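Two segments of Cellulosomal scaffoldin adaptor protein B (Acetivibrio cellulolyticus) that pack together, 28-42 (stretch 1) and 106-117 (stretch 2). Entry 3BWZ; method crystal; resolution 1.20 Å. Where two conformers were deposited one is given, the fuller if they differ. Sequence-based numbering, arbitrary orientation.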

# COMPACT_ATOMS: atom_id res chain seq x y z
N ILE A 28 -7.68 4.47 -0.17
CA ILE A 28 -7.83 5.90 -0.05
C ILE A 28 -9.30 6.28 -0.02
O ILE A 28 -10.12 5.58 -0.60
CB ILE A 28 -7.06 6.70 -1.16
CG1 ILE A 28 -7.66 6.47 -2.56
CG2 ILE A 28 -5.58 6.37 -1.13
CD1 ILE A 28 -7.08 7.41 -3.63
N LYS A 29 -9.58 7.38 0.65
CA LYS A 29 -10.91 7.96 0.71
C LYS A 29 -10.83 9.46 0.49
O LYS A 29 -10.10 10.16 1.20
CB LYS A 29 -11.54 7.70 2.07
CG LYS A 29 -12.95 8.13 2.21
CD LYS A 29 -13.54 7.68 3.54
CE LYS A 29 -13.48 8.73 4.64
NZ LYS A 29 -12.08 9.07 5.05
N ASN A 30 -11.62 9.95 -0.46
CA ASN A 30 -11.80 11.38 -0.66
C ASN A 30 -10.51 12.13 -0.87
O ASN A 30 -10.32 13.20 -0.33
CB ASN A 30 -12.61 12.00 0.49
CG ASN A 30 -13.95 11.36 0.65
OD1 ASN A 30 -14.63 11.07 -0.34
ND2 ASN A 30 -14.34 11.09 1.88
N ILE A 31 -9.64 11.58 -1.71
CA ILE A 31 -8.40 12.27 -2.07
C ILE A 31 -8.66 13.01 -3.39
O ILE A 31 -8.76 12.39 -4.45
CB ILE A 31 -7.20 11.33 -2.19
CG1 ILE A 31 -7.00 10.51 -0.90
CG2 ILE A 31 -5.97 12.14 -2.57
CD1 ILE A 31 -6.68 11.34 0.33
N THR A 32 -8.81 14.32 -3.29
CA THR A 32 -9.28 15.10 -4.42
C THR A 32 -8.34 14.99 -5.62
O THR A 32 -7.14 15.22 -5.50
CB THR A 32 -9.43 16.57 -4.02
OG1 THR A 32 -10.35 16.64 -2.93
CG2 THR A 32 -9.94 17.40 -5.20
N ASN A 33 -8.89 14.61 -6.77
CA ASN A 33 -8.15 14.56 -8.03
C ASN A 33 -6.91 13.68 -7.97
O ASN A 33 -5.94 13.91 -8.68
CB ASN A 33 -7.81 15.99 -8.52
CG ASN A 33 -9.04 16.83 -8.78
OD1 ASN A 33 -8.98 18.09 -8.74
ND2 ASN A 33 -10.12 16.19 -9.08
N PHE A 34 -6.99 12.62 -7.18
CA PHE A 34 -5.90 11.67 -7.03
C PHE A 34 -5.46 11.07 -8.36
O PHE A 34 -6.30 10.62 -9.13
CB PHE A 34 -6.38 10.54 -6.12
CG PHE A 34 -5.36 9.44 -5.92
CD1 PHE A 34 -5.49 8.22 -6.56
CD2 PHE A 34 -4.29 9.62 -5.08
CE1 PHE A 34 -4.57 7.22 -6.34
CE2 PHE A 34 -3.40 8.63 -4.85
CZ PHE A 34 -3.53 7.42 -5.50
N SER A 35 -4.15 10.98 -8.59
CA SER A 35 -3.61 10.36 -9.78
C SER A 35 -2.49 9.34 -9.56
O SER A 35 -2.02 8.77 -10.53
CB SER A 35 -3.06 11.40 -10.73
OG SER A 35 -1.79 11.87 -10.28
N GLY A 36 -2.07 9.12 -8.32
CA GLY A 36 -0.95 8.24 -8.09
C GLY A 36 -0.32 8.46 -6.75
O GLY A 36 -0.67 9.37 -6.02
N CYS A 37 0.64 7.60 -6.43
CA CYS A 37 1.27 7.65 -5.12
C CYS A 37 2.63 7.00 -5.12
O CYS A 37 2.93 6.18 -5.99
CB CYS A 37 0.39 7.01 -4.05
SG CYS A 37 -0.02 5.27 -4.33
N GLN A 38 3.44 7.35 -4.14
CA GLN A 38 4.61 6.60 -3.75
C GLN A 38 4.43 6.26 -2.27
O GLN A 38 4.11 7.15 -1.47
CB GLN A 38 5.92 7.37 -3.96
CG GLN A 38 7.10 6.56 -3.50
CD GLN A 38 8.46 7.22 -3.66
OE1 GLN A 38 8.57 8.43 -3.94
NE2 GLN A 38 9.50 6.45 -3.43
N LEU A 39 4.64 4.99 -1.92
CA LEU A 39 4.42 4.49 -0.57
C LEU A 39 5.62 3.71 -0.10
O LEU A 39 6.28 3.03 -0.87
CB LEU A 39 3.17 3.61 -0.52
CG LEU A 39 1.89 4.28 -1.04
CD1 LEU A 39 0.76 3.27 -1.08
CD2 LEU A 39 1.46 5.49 -0.21
N ASN A 40 5.86 3.77 1.20
CA ASN A 40 6.94 3.05 1.85
C ASN A 40 6.35 2.26 3.00
O ASN A 40 6.00 2.84 4.03
CB ASN A 40 8.00 4.05 2.34
CG ASN A 40 9.25 3.39 2.83
OD1 ASN A 40 9.55 3.40 4.06
ND2 ASN A 40 9.99 2.81 1.92
N MET A 41 6.28 0.95 2.82
CA MET A 41 5.68 0.04 3.78
C MET A 41 6.76 -0.71 4.53
O MET A 41 7.81 -1.06 3.99
CB MET A 41 4.79 -0.97 3.12
CG MET A 41 3.56 -0.37 2.55
SD MET A 41 2.57 -1.54 1.66
CE MET A 41 1.98 -2.63 2.96
N LYS A 42 6.49 -1.00 5.80
CA LYS A 42 7.38 -1.76 6.67
C LYS A 42 6.63 -2.91 7.32
O LYS A 42 5.50 -2.76 7.77
CB LYS A 42 7.95 -0.83 7.76
CG LYS A 42 8.90 -1.46 8.75
CD LYS A 42 10.26 -1.72 8.15
CE LYS A 42 11.19 -2.39 9.14
NZ LYS A 42 10.77 -3.78 9.45
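Stretch 2 106-117: APEQTGTVAVVK

Stretch 2 meets stretch 1 in two ways. Its first half lies along the strand end at I28 and K29 and the turn that follows. Its strand, 111-117, then passes over strand 34-42. The two strand axes run in roughly the same direction, with a crossing angle of -30° and a closest approach of 9.1 Å. That spacing leaves room for side chains between them.

I28 and G111 form an antiparallel hydrogen-bonded pair. I28 N donates to G111 O at 2.8 Å, and G111 N donates to I28 O at 3.0 Å. G111 has phi 162° and psi -174°, a backbone that calls for glycine, since a CB would be jammed against the carbonyl O of T110. Before G111, stretch 2 is a loop that follows stretch 1 past K29. I31 N donates to Q109 O at 2.9 Å. T110 is extended, with chi1 at m, and its OG1 accepts from N30 N at 3.0 Å. One water links N30 OD1 and T110 OG1, 2.7 Å from each.

N30 and N33 both have positive phi. N33 is the third residue of a type II turn from I31 to F34, a position that favours asparagine or glycine. The turn is closed by F34 N to I31 O at 3.3 Å. Q109 lies against it, with chi1 m and chi2 t, and has more of its surface covered by the other stretch, 104 Å², than any other residue of stretch 2. Its CB points sideways, and the side chain runs along the turn, so that Q109 NE2, as modelled, lies 2.9 Å from N33 N. N33 has chi1 m. Its CB points away, but its end comes back, with N33 ND2 3.6 Å from P107 CG.

V113 is the apolar centre. It points toward stretch 1 with chi1 m, and its two methyls reach different neighbours. V113 CG1 lies 4.0 Å from I28 CG2 and 3.7 Å from F34 CZ. V113 CG2 lies 4.2 Å from C37 SG and 4.4 Å from L39 CD1. F34, chi1 t, points toward stretch 2, and its ring reaches V113 obliquely. F34 CB is 3.4 Å from E108 O, a carbonyl buried here without a partner. I28 has chi1 p and chi2 t, which carries I28 CD1 to 3.7 Å from Q109 O.

M41, with chi1 m, chi2 t and chi3 p, brings M41 SD to 4.0 Å from V116 CG2. Here the CA atoms of M41 and V116 are 9.8 Å apart, and side chains alone bridge the gap.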

# COMPACT_ATOMS: atom_id res chain seq x y z
N ALA A 106 -13.50 12.32 -14.16
CA ALA A 106 -14.04 11.30 -13.26
C ALA A 106 -12.91 10.81 -12.35
O ALA A 106 -12.47 9.67 -12.41
CB ALA A 106 -14.64 10.17 -14.07
N PRO A 107 -12.41 11.70 -11.49
CA PRO A 107 -11.22 11.36 -10.69
C PRO A 107 -11.47 10.20 -9.72
O PRO A 107 -12.54 10.07 -9.13
CB PRO A 107 -10.92 12.65 -9.93
CG PRO A 107 -12.21 13.37 -9.87
CD PRO A 107 -12.90 13.05 -11.18
N GLU A 108 -10.46 9.36 -9.60
CA GLU A 108 -10.47 8.20 -8.72
C GLU A 108 -10.07 8.57 -7.31
O GLU A 108 -8.93 8.36 -6.90
CB GLU A 108 -9.44 7.22 -9.23
CG GLU A 108 -9.71 6.74 -10.59
CD GLU A 108 -8.60 5.90 -11.11
OE1 GLU A 108 -7.57 5.71 -10.42
OE2 GLU A 108 -8.75 5.41 -12.24
N GLN A 109 -11.01 9.12 -6.54
CA GLN A 109 -10.74 9.72 -5.23
C GLN A 109 -10.84 8.74 -4.08
O GLN A 109 -10.31 9.02 -3.00
CB GLN A 109 -11.67 10.91 -5.00
CG GLN A 109 -11.56 11.92 -6.14
CD GLN A 109 -12.21 13.25 -5.85
OE1 GLN A 109 -13.09 13.38 -4.96
NE2 GLN A 109 -11.80 14.23 -6.56
N THR A 110 -11.52 7.62 -4.32
CA THR A 110 -11.79 6.63 -3.28
C THR A 110 -11.63 5.26 -3.89
O THR A 110 -12.26 4.95 -4.90
CB THR A 110 -13.21 6.79 -2.72
OG1 THR A 110 -13.28 8.06 -2.06
CG2 THR A 110 -13.55 5.69 -1.72
N GLY A 111 -10.79 4.42 -3.28
CA GLY A 111 -10.62 3.05 -3.75
C GLY A 111 -9.36 2.43 -3.22
O GLY A 111 -8.67 3.01 -2.39
N THR A 112 -9.08 1.23 -3.70
CA THR A 112 -7.90 0.48 -3.27
C THR A 112 -6.81 0.70 -4.30
O THR A 112 -6.98 0.32 -5.47
CB THR A 112 -8.24 -1.02 -3.12
OG1 THR A 112 -9.30 -1.17 -2.16
CG2 THR A 112 -7.03 -1.85 -2.72
N VAL A 113 -5.72 1.32 -3.90
CA VAL A 113 -4.67 1.63 -4.84
C VAL A 113 -3.81 0.42 -5.17
O VAL A 113 -3.23 0.38 -6.25
CB VAL A 113 -3.81 2.82 -4.38
CG1 VAL A 113 -4.63 4.07 -4.25
CG2 VAL A 113 -3.07 2.57 -3.14
N ALA A 114 -3.67 -0.51 -4.23
CA ALA A 114 -2.78 -1.64 -4.37
C ALA A 114 -3.10 -2.60 -3.25
O ALA A 114 -3.68 -2.22 -2.23
CB ALA A 114 -1.31 -1.16 -4.25
N VAL A 115 -2.68 -3.85 -3.44
CA VAL A 115 -2.85 -4.89 -2.46
C VAL A 115 -1.50 -5.59 -2.25
O VAL A 115 -0.79 -5.90 -3.21
CB VAL A 115 -3.88 -5.90 -2.99
CG1 VAL A 115 -4.00 -7.10 -2.14
CG2 VAL A 115 -5.23 -5.23 -3.13
N VAL A 116 -1.16 -5.81 -0.98
CA VAL A 116 0.01 -6.61 -0.64
C VAL A 116 -0.48 -7.77 0.20
O VAL A 116 -1.04 -7.58 1.27
CB VAL A 116 1.10 -5.81 0.12
CG1 VAL A 116 2.29 -6.74 0.42
CG2 VAL A 116 1.53 -4.61 -0.69
N LYS A 117 -0.24 -8.98 -0.29
CA LYS A 117 -0.56 -10.19 0.43
C LYS A 117 0.67 -10.65 1.20
O LYS A 117 1.78 -10.62 0.69
CB LYS A 117 -1.04 -11.25 -0.54
CG LYS A 117 -2.41 -10.91 -1.09
CD LYS A 117 -2.81 -11.81 -2.24
CE LYS A 117 -4.22 -11.56 -2.67
NZ LYS A 117 -5.21 -12.11 -1.72
O HOH W 1 -15.70 8.70 -1.03